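Local atomic coordinates of ribosomal RNA small subunit methyltransferase E (Legionella pneumophila, PDB entry 5O95), a protein that probably methylates the N3 position of a specific uridine in 16S ribosomal RNA, using S-adenosyl-L-methionine as methyl donor. Residues 35-38 with 42-45. Sequence-based numbering, arbitrary orientation.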
ATOM      1  N   LEU B  35      -6.774  -9.725  23.349  1.00 30.95           N
ATOM      2  CA  LEU B  35      -5.794 -10.771  23.082  1.00 27.41           C
ATOM      3  C   LEU B  35      -5.927 -11.972  24.009  1.00 27.23           C
ATOM      4  O   LEU B  35      -5.310 -13.010  23.742  1.00 31.91           O
ATOM      5  CB  LEU B  35      -4.369 -10.208  23.182  1.00 25.67           C
ATOM      6  CG  LEU B  35      -3.997  -9.059  22.242  1.00 27.08           C
ATOM      7  CD1 LEU B  35      -2.552  -8.639  22.482  1.00 27.19           C
ATOM      8  CD2 LEU B  35      -4.222  -9.432  20.785  1.00 29.92           C
ATOM      9  N   ARG B  36      -6.691 -11.854  25.095  1.00 24.22           N
ATOM     10  CA  ARG B  36      -6.946 -12.964  26.019  1.00 25.98           C
ATOM     11  C   ARG B  36      -5.665 -13.555  26.611  1.00 32.73           C
ATOM     12  O   ARG B  36      -5.571 -14.763  26.845  1.00 35.04           O
ATOM     13  CB  ARG B  36      -7.785 -14.065  25.374  1.00 33.56           C
ATOM     14  CG  ARG B  36      -9.107 -13.597  24.891  1.00 27.47           C
ATOM     15  CD  ARG B  36      -9.895 -14.791  24.446  1.00 34.38           C
ATOM     16  NE  ARG B  36     -11.240 -14.433  24.047  1.00 43.25           N
ATOM     17  CZ  ARG B  36     -11.990 -15.215  23.288  1.00 47.58           C
ATOM     18  NH1 ARG B  36     -11.487 -16.365  22.869  1.00 33.31           N
ATOM     19  NH2 ARG B  36     -13.216 -14.849  22.947  1.00 45.85           N
ATOM     20  N   MET B  37      -4.676 -12.709  26.872  1.00 27.91           N
ATOM     21  CA  MET B  37      -3.410 -13.215  27.382  1.00 26.73           C
ATOM     22  C   MET B  37      -3.526 -13.574  28.858  1.00 34.68           C
ATOM     23  O   MET B  37      -4.369 -13.040  29.588  1.00 32.04           O
ATOM     24  CB  MET B  37      -2.295 -12.198  27.165  1.00 24.99           C
ATOM     25  CG  MET B  37      -2.099 -11.886  25.704  1.00 23.27           C
ATOM     26  SD  MET B  37      -0.727 -10.801  25.374  1.00 31.28           S
ATOM     27  CE  MET B  37       0.642 -11.851  25.871  1.00 29.78           C
ATOM     28  N   GLU B  38      -2.669 -14.493  29.294  1.00 28.95           N
ATOM     29  CA  GLU B  38      -2.793 -15.101  30.608  1.00 29.02           C
ATOM     30  C   GLU B  38      -1.527 -14.881  31.426  1.00 39.19           C
ATOM     31  O   GLU B  38      -0.459 -14.572  30.892  1.00 31.50           O
ATOM     32  CB  GLU B  38      -3.071 -16.605  30.485  1.00 41.61           C
ATOM     33  CG  GLU B  38      -4.137 -16.938  29.454  1.00 50.15           C
ATOM     34  CD  GLU B  38      -4.344 -18.428  29.289  1.00 66.38           C
ATOM     35  OE1 GLU B  38      -4.035 -19.181  30.237  1.00 68.31           O
ATOM     36  OE2 GLU B  38      -4.810 -18.843  28.206  1.00 64.93           O
ATOM     37  N   GLN B  42       4.629 -13.469  27.967  1.00 26.48           N
ATOM     38  CA  GLN B  42       5.588 -12.394  27.768  1.00 25.85           C
ATOM     39  C   GLN B  42       4.990 -11.262  26.944  1.00 22.98           C
ATOM     40  O   GLN B  42       4.146 -11.478  26.066  1.00 27.29           O
ATOM     41  CB  GLN B  42       6.826 -12.921  27.048  1.00 29.33           C
ATOM     42  CG  GLN B  42       7.514 -14.050  27.784  1.00 39.29           C
ATOM     43  CD  GLN B  42       8.143 -13.569  29.071  1.00 56.68           C
ATOM     44  OE1 GLN B  42       8.768 -12.510  29.105  1.00 35.15           O
ATOM     45  NE2 GLN B  42       7.964 -14.335  30.143  1.00 47.66           N
ATOM     46  N   LEU B  43       5.475 -10.049  27.212  1.00 22.79           N
ATOM     47  CA  LEU B  43       5.117  -8.850  26.470  1.00 21.65           C
ATOM     48  C   LEU B  43       6.357  -7.987  26.339  1.00 27.76           C
ATOM     49  O   LEU B  43       7.226  -7.987  27.210  1.00 24.82           O
ATOM     50  CB  LEU B  43       4.094  -7.972  27.232  1.00 24.48           C
ATOM     51  CG  LEU B  43       2.665  -8.445  27.450  1.00 32.79           C
ATOM     52  CD1 LEU B  43       1.917  -7.494  28.373  1.00 24.03           C
ATOM     53  CD2 LEU B  43       1.969  -8.526  26.109  1.00 64.03           C
ATOM     54  N   THR B  44       6.419  -7.230  25.259  1.00 18.95           N
ATOM     55  CA  THR B  44       7.427  -6.195  25.084  1.00 15.45           C
ATOM     56  C   THR B  44       6.686  -4.877  25.126  1.00 16.79           C
ATOM     57  O   THR B  44       5.913  -4.572  24.215  1.00 18.81           O
ATOM     58  CB  THR B  44       8.160  -6.350  23.755  1.00 19.33           C
ATOM     59  OG1 THR B  44       8.835  -7.616  23.696  1.00 20.31           O
ATOM     60  CG2 THR B  44       9.188  -5.218  23.584  1.00 23.19           C
ATOM     61  N   LEU B  45       6.857  -4.115  26.201  1.00 17.24           N
ATOM     62  CA  LEU B  45       6.302  -2.773  26.221  1.00 15.65           C
ATOM     63  C   LEU B  45       7.300  -1.830  25.572  1.00 16.49           C
ATOM     64  O   LEU B  45       8.500  -2.076  25.581  1.00 16.39           O
ATOM     65  CB  LEU B  45       6.057  -2.309  27.656  1.00 17.12           C
ATOM     66  CG  LEU B  45       5.369  -3.365  28.506  1.00 22.51           C
ATOM     67  CD1 LEU B  45       5.266  -2.876  29.965  1.00 26.24           C
ATOM     68  CD2 LEU B  45       3.998  -3.741  27.945  1.00 22.78           C
TER
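M37 reaches across from the loop after helix 25-34 to meet L43 on strand 42-46, a small worked example of how one long, unbranched side chain can join two backbones that stay well apart. The nearest CA atoms, those of M37 and Q42, are separated by 9.0 Å, and no hydrogen bond links the segments. The tight part is the end of the thioether. Its methyl, M37 CE, lies 3.6 Å from L43 CD2, and M37 SD is equally close to that same methyl branch, so a single leucine methyl packs against both atoms. The M37 chain runs out extended (chi2 -175°) and then bends at its last torsion (chi3 66°), which turns CE toward the start of the strand; there it also touches the backbone, with M37 CE 3.5 Å from Q42 O. Between M37 and L43 this is apolar van der Waals packing of two buried side chains. The other side is loose: Q42 is exposed, its CB leaves the backbone away from the loop, and its side chain rests on S56 of strand 51-61. Within the PUA domain, the contact packs the exit of helix 25-34 against the sheet. M37 is joined to V31 of that helix by a backbone hydrogen bond and also touches I57 of strand 51-61, whereas L43 extends the apolar layer to I9 of strand 8-10 and V67 of strand 64-74.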